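Local coordinates for protein CT_858 (Chlamydia trachomatis, PDB 3DOR) that is a secreted chlamydial protease, probably a serine-type endopeptidase that cleaves peptide bonds within its protein substrates, at residues Pro314-Glu319 with Val346-Ala351; Glu318-Ile323 with Ser354-Arg359; Val376-Trp381 with Arg420-Cys425; Leu396-Asn401 with Gln410-Leu415. One frame throughout, in Å; residues are numbered along the deposited sequence.

Contact 1 (Pro314-Glu319 with Val346-Ala351); sequences PPPWEE and VLYLYA
Trp317 and Tyr348 carry this contact, their side chains inclined to each other rather than stacked. The benzene part of the indole does the touching: CE3 of Trp317 lies 3.8 Å from CD1 of Tyr348 and 4.0 Å from its CE1. In Tyr348, CG is anti to the backbone N (chi1 174°), which carries the phenol away from helix 346-354 toward the first turn of helix 316-330. Its OH ends beside the pyrrolidine of Pro316, 4.1 Å from CB. Trp317 has CG lodged between its backbone N and carbonyl carbon (chi1 52°), and the indole folds back along its own chain, where CB of Pro315 lies 3.1 Å above the ring plane. Trp303 completes the aromatic cluster, meeting Trp317 edge-to-face and Tyr348 with the planes at about 45°. The helix begun here leads from strand 290-297 to its parallel neighbour 333-337, the beta-alpha-beta crossover of the S41 peptidase fold. No hydrogen bond spans the segments, and only 143 Å² is buried between them, so the pairing rests on dispersion and on the exclusion of water from ring carbons.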
# COMPACT_ATOMS: atom_id res chain seq x y z
N PRO B 314 22.76 -11.76 -2.18
CA PRO B 314 22.03 -12.57 -3.16
C PRO B 314 20.70 -13.12 -2.64
O PRO B 314 20.57 -13.44 -1.47
CB PRO B 314 23.03 -13.66 -3.52
CG PRO B 314 23.82 -13.82 -2.27
CD PRO B 314 24.04 -12.40 -1.83
N PRO B 315 19.69 -13.24 -3.52
CA PRO B 315 18.38 -13.76 -3.11
C PRO B 315 18.45 -15.22 -2.64
O PRO B 315 19.22 -16.03 -3.16
CB PRO B 315 17.54 -13.58 -4.37
CG PRO B 315 18.55 -13.77 -5.48
CD PRO B 315 19.73 -12.97 -4.97
N PRO B 316 17.61 -15.57 -1.66
CA PRO B 316 17.59 -16.93 -1.12
C PRO B 316 17.45 -18.08 -2.11
O PRO B 316 17.91 -19.18 -1.83
CB PRO B 316 16.48 -16.88 -0.06
CG PRO B 316 15.67 -15.68 -0.44
CD PRO B 316 16.67 -14.70 -0.93
N TRP B 317 16.84 -17.84 -3.27
CA TRP B 317 16.72 -18.93 -4.22
C TRP B 317 18.07 -19.34 -4.81
O TRP B 317 18.24 -20.46 -5.29
CB TRP B 317 15.72 -18.58 -5.32
CG TRP B 317 15.97 -17.29 -6.00
CD1 TRP B 317 16.82 -17.05 -7.04
CD2 TRP B 317 15.30 -16.04 -5.74
NE1 TRP B 317 16.72 -15.74 -7.45
CE2 TRP B 317 15.80 -15.10 -6.67
CE3 TRP B 317 14.33 -15.64 -4.81
CZ2 TRP B 317 15.36 -13.77 -6.70
CZ3 TRP B 317 13.89 -14.31 -4.83
CH2 TRP B 317 14.41 -13.39 -5.78
N GLU B 318 19.05 -18.44 -4.77
CA GLU B 318 20.39 -18.78 -5.27
C GLU B 318 21.07 -19.74 -4.29
O GLU B 318 21.76 -20.67 -4.70
CB GLU B 318 21.23 -17.52 -5.47
CG GLU B 318 21.04 -16.93 -6.87
CD GLU B 318 21.64 -15.56 -7.03
OE1 GLU B 318 22.75 -15.32 -6.52
OE2 GLU B 318 21.00 -14.72 -7.69
N GLU B 319 20.88 -19.51 -3.00
CA GLU B 319 21.47 -20.40 -2.02
C GLU B 319 20.77 -21.76 -2.10
O GLU B 319 21.41 -22.81 -2.01
CB GLU B 319 21.32 -19.85 -0.60
CG GLU B 319 21.92 -20.82 0.44
CD GLU B 319 21.63 -20.41 1.87
OE1 GLU B 319 21.86 -19.23 2.20
OE2 GLU B 319 21.19 -21.28 2.66
N VAL B 346 3.85 -17.01 -4.23
CA VAL B 346 3.59 -18.07 -5.19
C VAL B 346 4.74 -18.25 -6.19
O VAL B 346 5.13 -19.38 -6.52
CB VAL B 346 2.28 -17.79 -5.98
CG1 VAL B 346 1.99 -18.94 -6.92
CG2 VAL B 346 1.11 -17.60 -5.01
N LEU B 347 5.29 -17.15 -6.69
CA LEU B 347 6.37 -17.24 -7.67
C LEU B 347 7.62 -17.87 -7.06
O LEU B 347 8.32 -18.64 -7.72
CB LEU B 347 6.69 -15.85 -8.25
CG LEU B 347 5.60 -15.21 -9.13
CD1 LEU B 347 5.94 -13.74 -9.36
CD2 LEU B 347 5.47 -15.96 -10.46
N TYR B 348 7.88 -17.55 -5.79
CA TYR B 348 9.04 -18.10 -5.09
C TYR B 348 8.81 -19.60 -4.86
O TYR B 348 9.72 -20.42 -5.01
CB TYR B 348 9.24 -17.39 -3.76
CG TYR B 348 10.33 -17.99 -2.90
CD1 TYR B 348 11.67 -17.92 -3.28
CD2 TYR B 348 10.02 -18.58 -1.67
CE1 TYR B 348 12.68 -18.42 -2.46
CE2 TYR B 348 11.02 -19.09 -0.84
CZ TYR B 348 12.35 -19.00 -1.24
OH TYR B 348 13.34 -19.46 -0.40
N LEU B 349 7.58 -19.94 -4.48
CA LEU B 349 7.19 -21.33 -4.26
C LEU B 349 7.45 -22.08 -5.57
O LEU B 349 8.00 -23.18 -5.57
CB LEU B 349 5.70 -21.40 -3.90
CG LEU B 349 4.90 -22.72 -3.85
CD1 LEU B 349 4.62 -23.17 -5.24
CD2 LEU B 349 5.64 -23.81 -3.09
N TYR B 350 7.08 -21.46 -6.69
CA TYR B 350 7.27 -22.07 -8.01
C TYR B 350 8.74 -22.25 -8.35
O TYR B 350 9.11 -23.23 -8.98
CB TYR B 350 6.59 -21.22 -9.10
CG TYR B 350 5.07 -21.32 -9.13
CD1 TYR B 350 4.38 -22.08 -8.18
CD2 TYR B 350 4.33 -20.66 -10.11
CE1 TYR B 350 2.98 -22.17 -8.20
CE2 TYR B 350 2.94 -20.75 -10.15
CZ TYR B 350 2.27 -21.50 -9.19
OH TYR B 350 0.90 -21.57 -9.22
N ALA B 351 9.58 -21.31 -7.94
CA ALA B 351 11.01 -21.41 -8.21
C ALA B 351 11.60 -22.62 -7.48
O ALA B 351 12.37 -23.39 -8.04
CB ALA B 351 11.72 -20.14 -7.76

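Contact 2 (Glu318-Ile323 with Ser354-Arg359); sequences EEFAKI and SMLTDR. With SO4 (sulfate ion), chain Q.
Met355 brings its thioether against Ala321 and the ring of Phe320, forming a Met-aromatic contact between helix 316-330 and the loop that leaves helix 346-354. The sulfur part comes first: SD of Met355 is 5.4 Å from the Phe320 ring centroid and 83° off the ring normal, hence at the edge and not over a face. SD also meets CB of Ala321 at 3.6 Å, on the neighbouring position of the helix. A bend at the thioether (chi3 -104°) turns CE of Met355 back to within 3.8 Å of CD2 of Phe320.

Apolar packing extends this with Leu356, whose CD1 lies near the ring plane, 4.4 Å from CZ of Phe320. Two different side chains of the loop therefore border one aromatic rim, and Val451 lies against Met355 from another loop.

No hydrogen bond joins the two segments; the polar contacts are made by the loop, within itself and with groups beyond it. OG1 of Thr357 donates in the carbonyl plane to a lone pair of O of Arg359 at 2.6 Å, tying the threonine side chain to the backbone two residues on. Arg359 also binds a sulfate, probably from the crystallisation liquor, while its NH2 has a second acceptor in Asn479 O. The anion lies at the guanidinium edge, with NE of Arg359 2.7 Å from sulfate O2 in a nearly straight bond (170°) and NH2 3.0 Å from O4.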
# COMPACT_ATOMS: atom_id res chain seq x y z
N GLU B 318 19.05 -18.44 -4.77
CA GLU B 318 20.39 -18.78 -5.27
C GLU B 318 21.07 -19.74 -4.29
O GLU B 318 21.76 -20.67 -4.70
CB GLU B 318 21.23 -17.52 -5.47
CG GLU B 318 21.04 -16.93 -6.87
CD GLU B 318 21.64 -15.56 -7.03
OE1 GLU B 318 22.75 -15.32 -6.52
OE2 GLU B 318 21.00 -14.72 -7.69
N GLU B 319 20.88 -19.51 -3.00
CA GLU B 319 21.47 -20.40 -2.02
C GLU B 319 20.77 -21.76 -2.10
O GLU B 319 21.41 -22.81 -2.01
CB GLU B 319 21.32 -19.85 -0.60
CG GLU B 319 21.92 -20.82 0.44
CD GLU B 319 21.63 -20.41 1.87
OE1 GLU B 319 21.86 -19.23 2.20
OE2 GLU B 319 21.19 -21.28 2.66
N PHE B 320 19.44 -21.73 -2.27
CA PHE B 320 18.64 -22.95 -2.37
C PHE B 320 19.19 -23.77 -3.54
O PHE B 320 19.40 -24.99 -3.42
CB PHE B 320 17.17 -22.59 -2.62
CG PHE B 320 16.23 -23.78 -2.58
CD1 PHE B 320 15.59 -24.13 -1.40
CD2 PHE B 320 15.96 -24.51 -3.73
CE1 PHE B 320 14.69 -25.21 -1.36
CE2 PHE B 320 15.07 -25.59 -3.70
CZ PHE B 320 14.43 -25.93 -2.51
N ALA B 321 19.44 -23.09 -4.66
CA ALA B 321 19.98 -23.75 -5.84
C ALA B 321 21.33 -24.40 -5.51
O ALA B 321 21.60 -25.52 -5.92
CB ALA B 321 20.14 -22.74 -6.99
N LYS B 322 22.17 -23.69 -4.75
CA LYS B 322 23.48 -24.24 -4.38
C LYS B 322 23.33 -25.54 -3.57
O LYS B 322 24.05 -26.52 -3.78
CB LYS B 322 24.26 -23.24 -3.52
CG LYS B 322 24.56 -21.89 -4.16
CD LYS B 322 25.81 -21.96 -5.01
CE LYS B 322 26.23 -20.56 -5.48
NZ LYS B 322 26.58 -19.69 -4.32
N ILE B 323 22.41 -25.52 -2.61
CA ILE B 323 22.18 -26.69 -1.77
C ILE B 323 21.69 -27.88 -2.58
O ILE B 323 22.18 -29.00 -2.41
CB ILE B 323 21.18 -26.36 -0.65
CG1 ILE B 323 21.73 -25.22 0.21
CG2 ILE B 323 20.93 -27.59 0.21
CD1 ILE B 323 20.68 -24.50 1.07
N SER B 354 10.60 -25.81 -9.13
CA SER B 354 11.31 -26.00 -10.39
C SER B 354 12.68 -26.66 -10.21
O SER B 354 13.20 -27.27 -11.13
CB SER B 354 11.48 -24.66 -11.13
OG SER B 354 12.57 -23.92 -10.62
N MET B 355 13.24 -26.58 -9.01
CA MET B 355 14.54 -27.19 -8.78
C MET B 355 14.45 -28.58 -8.15
O MET B 355 15.48 -29.23 -7.91
CB MET B 355 15.40 -26.27 -7.91
CG MET B 355 15.72 -24.94 -8.60
SD MET B 355 16.78 -23.86 -7.61
CE MET B 355 15.64 -22.68 -7.03
N LEU B 356 13.23 -29.05 -7.92
CA LEU B 356 13.04 -30.35 -7.31
C LEU B 356 12.44 -31.37 -8.26
O LEU B 356 11.85 -32.36 -7.82
CB LEU B 356 12.15 -30.22 -6.09
CG LEU B 356 12.71 -29.31 -4.99
CD1 LEU B 356 11.62 -29.05 -3.96
CD2 LEU B 356 13.93 -29.96 -4.37
N THR B 357 12.58 -31.13 -9.56
CA THR B 357 12.03 -32.05 -10.55
C THR B 357 12.78 -31.96 -11.87
O THR B 357 13.41 -30.94 -12.17
CB THR B 357 10.55 -31.76 -10.81
OG1 THR B 357 10.05 -32.71 -11.76
CG2 THR B 357 10.37 -30.35 -11.37
N ASP B 358 12.71 -33.03 -12.66
CA ASP B 358 13.34 -33.07 -13.98
C ASP B 358 12.25 -33.20 -15.04
O ASP B 358 12.53 -33.31 -16.24
CB ASP B 358 14.33 -34.24 -14.07
CG ASP B 358 13.68 -35.60 -13.88
OD1 ASP B 358 12.51 -35.67 -13.46
OD2 ASP B 358 14.35 -36.62 -14.14
N ARG B 359 11.00 -33.17 -14.59
CA ARG B 359 9.83 -33.26 -15.46
C ARG B 359 8.82 -32.19 -15.04
O ARG B 359 8.79 -31.78 -13.88
CB ARG B 359 9.18 -34.66 -15.37
CG ARG B 359 8.70 -35.05 -13.96
CD ARG B 359 8.28 -36.53 -13.90
NE ARG B 359 7.94 -36.98 -12.56
CZ ARG B 359 6.75 -36.84 -11.99
NH1 ARG B 359 5.76 -36.26 -12.66
NH2 ARG B 359 6.54 -37.28 -10.76
S SO4 Q . 9.76 -39.17 -10.31
O1 SO4 Q . 11.01 -39.44 -9.49
O2 SO4 Q . 10.07 -38.05 -11.28
O3 SO4 Q . 9.34 -40.39 -11.10
O4 SO4 Q . 8.67 -38.81 -9.32

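Contact 3 (Val376-Trp381 with Arg420-Cys425); sequences VDALDW and RQVLNC. With SO4 (sulfate ion), chain P.
Helices 372-384 and 409-428 run roughly antiparallel where Ala378 faces Val422: the short axes approach to 8.6 Å, their N-to-C directions differ by 142°, and the CA atoms of these two residues are 6.4 Å apart.

The small side chain of Ala378 allows this approach. Its CB points at the partner helix and touches two successive residues there, lying 3.9 Å from CB of Val422 and 4.0 Å from CG of Leu423. Leu379 supplies the second patch. Its CB leaves obliquely, but the isobutyl end comes round to Leu423 and the two side chains cross at about a right angle, CD2 of Leu379 being 3.9 Å from CD2 of Leu423. In Leu423, CG stands anti to the carbonyl carbon (chi1 -69°), which extends both methyls toward the facing helix.

At the outer side of helix 409-428, NH1 of Arg420 makes a weak, bent hydrogen bond (3.0 Å, 123°) to O2 of a sulfate, probably from the crystallisation liquor, which Ser417 also holds. Across the dimer interface, Val376 packs on Phe79 and Leu379 on Gly190 of the second subunit, so helix 372-384 contacts both its partner helix and the other protomer.

Besides Ala378 and Leu379, Leu423 touches Val375 and Leu382. These four residues, spaced i, i+3, i+4 and i+7, form the diamond that receives a single side chain in knobs-into-holes packing, here between antiparallel helices of the peptidase domain.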
# COMPACT_ATOMS: atom_id res chain seq x y z
N VAL B 376 -7.71 -4.63 -15.13
CA VAL B 376 -6.58 -3.78 -15.50
C VAL B 376 -5.27 -4.57 -15.48
O VAL B 376 -4.43 -4.39 -16.36
CB VAL B 376 -6.47 -2.55 -14.59
CG1 VAL B 376 -5.20 -1.76 -14.92
CG2 VAL B 376 -7.71 -1.68 -14.77
N ASP B 377 -5.13 -5.45 -14.49
CA ASP B 377 -3.93 -6.28 -14.37
C ASP B 377 -3.78 -7.09 -15.64
O ASP B 377 -2.70 -7.17 -16.22
CB ASP B 377 -4.03 -7.24 -13.18
CG ASP B 377 -3.78 -6.55 -11.84
OD1 ASP B 377 -3.46 -5.34 -11.82
OD2 ASP B 377 -3.90 -7.24 -10.79
N ALA B 378 -4.88 -7.70 -16.08
CA ALA B 378 -4.87 -8.53 -17.28
C ALA B 378 -4.42 -7.72 -18.50
O ALA B 378 -3.57 -8.17 -19.28
CB ALA B 378 -6.27 -9.12 -17.52
N LEU B 379 -5.01 -6.54 -18.66
CA LEU B 379 -4.67 -5.65 -19.76
C LEU B 379 -3.18 -5.30 -19.71
O LEU B 379 -2.49 -5.33 -20.73
CB LEU B 379 -5.50 -4.37 -19.69
CG LEU B 379 -7.00 -4.46 -19.99
CD1 LEU B 379 -7.69 -3.14 -19.65
CD2 LEU B 379 -7.21 -4.81 -21.45
N ASP B 380 -2.69 -4.96 -18.52
CA ASP B 380 -1.29 -4.59 -18.39
C ASP B 380 -0.34 -5.72 -18.78
O ASP B 380 0.65 -5.50 -19.47
CB ASP B 380 -1.00 -4.10 -16.97
CG ASP B 380 -1.75 -2.82 -16.65
OD1 ASP B 380 -2.15 -2.12 -17.61
OD2 ASP B 380 -1.93 -2.49 -15.46
N TRP B 381 -0.63 -6.95 -18.34
CA TRP B 381 0.22 -8.07 -18.71
C TRP B 381 0.29 -8.14 -20.24
O TRP B 381 1.36 -8.34 -20.82
CB TRP B 381 -0.35 -9.40 -18.20
CG TRP B 381 -0.06 -9.69 -16.75
CD1 TRP B 381 -0.98 -9.89 -15.76
CD2 TRP B 381 1.23 -9.84 -16.15
NE1 TRP B 381 -0.34 -10.15 -14.56
CE2 TRP B 381 1.02 -10.13 -14.78
CE3 TRP B 381 2.54 -9.77 -16.63
CZ2 TRP B 381 2.08 -10.33 -13.89
CZ3 TRP B 381 3.59 -9.97 -15.75
CH2 TRP B 381 3.36 -10.25 -14.39
N ARG B 420 -5.81 -12.96 -21.17
CA ARG B 420 -6.95 -13.28 -22.02
C ARG B 420 -8.06 -14.00 -21.27
O ARG B 420 -9.24 -13.70 -21.47
CB ARG B 420 -6.53 -14.16 -23.19
CG ARG B 420 -5.54 -13.54 -24.13
CD ARG B 420 -5.15 -14.55 -25.19
NE ARG B 420 -3.84 -14.26 -25.74
CZ ARG B 420 -2.85 -15.14 -25.80
NH1 ARG B 420 -3.04 -16.37 -25.35
NH2 ARG B 420 -1.68 -14.78 -26.32
N GLN B 421 -7.70 -14.96 -20.42
CA GLN B 421 -8.73 -15.71 -19.70
C GLN B 421 -9.48 -14.84 -18.71
O GLN B 421 -10.69 -14.99 -18.53
CB GLN B 421 -8.11 -16.91 -18.97
CG GLN B 421 -7.52 -17.97 -19.89
CD GLN B 421 -6.90 -19.12 -19.10
OE1 GLN B 421 -7.57 -19.76 -18.29
NE2 GLN B 421 -5.62 -19.38 -19.34
N VAL B 422 -8.77 -13.92 -18.06
CA VAL B 422 -9.41 -13.01 -17.13
C VAL B 422 -10.36 -12.09 -17.90
O VAL B 422 -11.51 -11.91 -17.52
CB VAL B 422 -8.38 -12.17 -16.34
CG1 VAL B 422 -9.08 -11.12 -15.49
CG2 VAL B 422 -7.55 -13.08 -15.45
N LEU B 423 -9.87 -11.51 -18.99
CA LEU B 423 -10.69 -10.62 -19.81
C LEU B 423 -11.90 -11.36 -20.36
O LEU B 423 -12.99 -10.80 -20.46
CB LEU B 423 -9.87 -10.06 -20.97
CG LEU B 423 -8.75 -9.08 -20.63
CD1 LEU B 423 -7.95 -8.76 -21.90
CD2 LEU B 423 -9.34 -7.80 -20.03
N ASN B 424 -11.71 -12.63 -20.71
CA ASN B 424 -12.79 -13.45 -21.26
C ASN B 424 -13.85 -13.70 -20.18
O ASN B 424 -15.05 -13.61 -20.45
CB ASN B 424 -12.23 -14.77 -21.79
CG ASN B 424 -13.22 -15.49 -22.69
OD1 ASN B 424 -13.65 -14.96 -23.72
ND2 ASN B 424 -13.59 -16.71 -22.31
N CYS B 425 -13.41 -14.00 -18.96
CA CYS B 425 -14.35 -14.23 -17.86
C CYS B 425 -15.14 -12.97 -17.57
O CYS B 425 -16.35 -13.01 -17.36
CB CYS B 425 -13.61 -14.64 -16.59
SG CYS B 425 -13.03 -16.32 -16.63
S SO4 P . -5.90 -18.77 -24.16
O1 SO4 P . -6.37 -19.44 -22.89
O2 SO4 P . -4.40 -18.81 -24.20
O3 SO4 P . -6.41 -19.49 -25.38
O4 SO4 P . -6.44 -17.37 -24.16

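Contact 4 (Leu396-Asn401 with Gln410-Leu415); sequences LALGDN and QVAEYL
Leu398, from the last turn of helix 391-398, inserts its isobutyl end against helix 409-428 and has more surface buried than any other residue of the contact. With chi1 at -59° its CG lies beside the backbone N, and the bond to CB already points at helix 409-428, which brings both methyls to Leu415. CD1 does most of the touching.

Leu415 is the second main contributor, and it meets Leu398 tip to tip. Its CD1 lies 3.5 Å from CD1 of Leu398, a tight distance for two methyls, and 3.8 Å from CD2, so one methyl of Leu415 rests against both branches of its partner.

Ala412 gives the third surface. Its short side chain lets Leu398 approach the helix backbone, with CD1 of Leu398 4.3 Å from CA of Ala412. One turn before Leu415, CG1 of Val411 is 4.2 Å from that same CD1, which therefore rests in a shallow groove lined by Val411, Ala412 and Leu415. Trp381 of helix 372-384 packs on both leucines, extending the apolar cluster to a third helix.

Directly after Leu398 the helix ends. Gly399 is the first residue to leave helical geometry, with a positive phi of 105°, and turns the chain toward strand 401-402. The arrangement is thus a helix C-terminus broken by a positive-phi glycine, with helices 391-398 and 409-428 joined through the short strands 401-402 and 405-406 and packed together by Leu398, in the S41 peptidase region.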
# COMPACT_ATOMS: atom_id res chain seq x y z
N LEU B 396 13.98 -9.67 -21.13
CA LEU B 396 14.08 -8.22 -21.09
C LEU B 396 12.83 -7.60 -20.46
O LEU B 396 12.91 -6.67 -19.65
CB LEU B 396 14.27 -7.65 -22.50
CG LEU B 396 14.21 -6.12 -22.61
CD1 LEU B 396 15.17 -5.49 -21.60
CD2 LEU B 396 14.58 -5.69 -24.03
N ALA B 397 11.66 -8.12 -20.82
CA ALA B 397 10.41 -7.60 -20.30
C ALA B 397 10.11 -8.00 -18.85
O ALA B 397 9.58 -7.21 -18.07
CB ALA B 397 9.26 -8.05 -21.20
N LEU B 398 10.47 -9.23 -18.49
CA LEU B 398 10.18 -9.75 -17.16
C LEU B 398 11.35 -9.90 -16.20
O LEU B 398 11.16 -9.98 -14.99
CB LEU B 398 9.48 -11.10 -17.33
CG LEU B 398 8.19 -11.03 -18.12
CD1 LEU B 398 7.75 -12.42 -18.58
CD2 LEU B 398 7.13 -10.38 -17.25
N GLY B 399 12.56 -9.93 -16.75
CA GLY B 399 13.75 -10.12 -15.93
C GLY B 399 14.20 -11.55 -16.17
O GLY B 399 13.44 -12.34 -16.74
N ASP B 400 15.42 -11.90 -15.77
CA ASP B 400 15.91 -13.26 -15.99
C ASP B 400 15.10 -14.29 -15.21
O ASP B 400 15.03 -15.45 -15.59
CB ASP B 400 17.39 -13.37 -15.63
CG ASP B 400 18.30 -12.60 -16.60
OD1 ASP B 400 17.89 -12.37 -17.76
OD2 ASP B 400 19.42 -12.23 -16.19
N ASN B 401 14.49 -13.86 -14.11
CA ASN B 401 13.67 -14.77 -13.32
C ASN B 401 12.69 -13.97 -12.48
O ASN B 401 12.94 -12.80 -12.17
CB ASN B 401 14.53 -15.64 -12.40
CG ASN B 401 15.24 -14.84 -11.33
OD1 ASN B 401 16.46 -14.67 -11.37
ND2 ASN B 401 14.48 -14.33 -10.36
N GLN B 410 7.86 -19.33 -22.84
CA GLN B 410 6.76 -20.12 -22.30
C GLN B 410 6.10 -19.35 -21.17
O GLN B 410 4.88 -19.32 -21.05
CB GLN B 410 7.29 -21.46 -21.77
CG GLN B 410 6.23 -22.32 -21.06
CD GLN B 410 4.97 -22.52 -21.90
OE1 GLN B 410 4.17 -21.60 -22.08
NE2 GLN B 410 4.79 -23.73 -22.41
N VAL B 411 6.93 -18.71 -20.35
CA VAL B 411 6.44 -17.92 -19.24
C VAL B 411 5.67 -16.71 -19.77
O VAL B 411 4.57 -16.41 -19.30
CB VAL B 411 7.61 -17.47 -18.33
CG1 VAL B 411 7.15 -16.42 -17.34
CG2 VAL B 411 8.17 -18.69 -17.59
N ALA B 412 6.24 -16.04 -20.77
CA ALA B 412 5.58 -14.88 -21.37
C ALA B 412 4.24 -15.31 -21.94
O ALA B 412 3.23 -14.63 -21.76
CB ALA B 412 6.46 -14.26 -22.46
N GLU B 413 4.22 -16.45 -22.63
CA GLU B 413 2.98 -16.95 -23.21
C GLU B 413 1.96 -17.30 -22.14
O GLU B 413 0.76 -17.12 -22.35
CB GLU B 413 3.26 -18.17 -24.09
CG GLU B 413 4.03 -17.83 -25.37
CD GLU B 413 3.34 -16.74 -26.18
OE1 GLU B 413 2.11 -16.85 -26.38
OE2 GLU B 413 4.01 -15.77 -26.60
N TYR B 414 2.42 -17.80 -21.00
CA TYR B 414 1.50 -18.13 -19.91
C TYR B 414 0.86 -16.86 -19.40
O TYR B 414 -0.35 -16.81 -19.18
CB TYR B 414 2.24 -18.80 -18.74
CG TYR B 414 2.46 -20.29 -18.87
CD1 TYR B 414 3.54 -20.90 -18.25
CD2 TYR B 414 1.57 -21.10 -19.59
CE1 TYR B 414 3.74 -22.27 -18.32
CE2 TYR B 414 1.75 -22.48 -19.66
CZ TYR B 414 2.85 -23.06 -19.02
OH TYR B 414 3.06 -24.42 -19.05
N LEU B 415 1.67 -15.82 -19.20
CA LEU B 415 1.19 -14.54 -18.70
C LEU B 415 0.16 -13.91 -19.64
O LEU B 415 -0.83 -13.33 -19.20
CB LEU B 415 2.36 -13.60 -18.45
CG LEU B 415 3.29 -14.02 -17.30
CD1 LEU B 415 4.56 -13.18 -17.32
CD2 LEU B 415 2.56 -13.86 -15.98

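How the contacts relate
From the N terminus, helix 316-330 opens contacts 1 and 2, which share Glu318 and Glu319. Contact 1 closes on helix 346-354 and contact 2 on the loop just beyond it, so both loops enclose strand 333-337 and overlap; Met355 CE reaches Trp317 O at 3.8 Å. Contact 3 starts later, at helix 372-384, and closes on helix 409-428. Contact 4 opens and closes entirely between the two segments of contact 3, on an earlier part of the same helix 409-428, and is the inner loop. Trp381 of contact 3 packs against Leu398 and Leu415 of contact 4, while Trp317 touches Asn401, linking contact 4 to contact 1. Contacts 2 and 3 remain apart, nearest atoms about 17 Å.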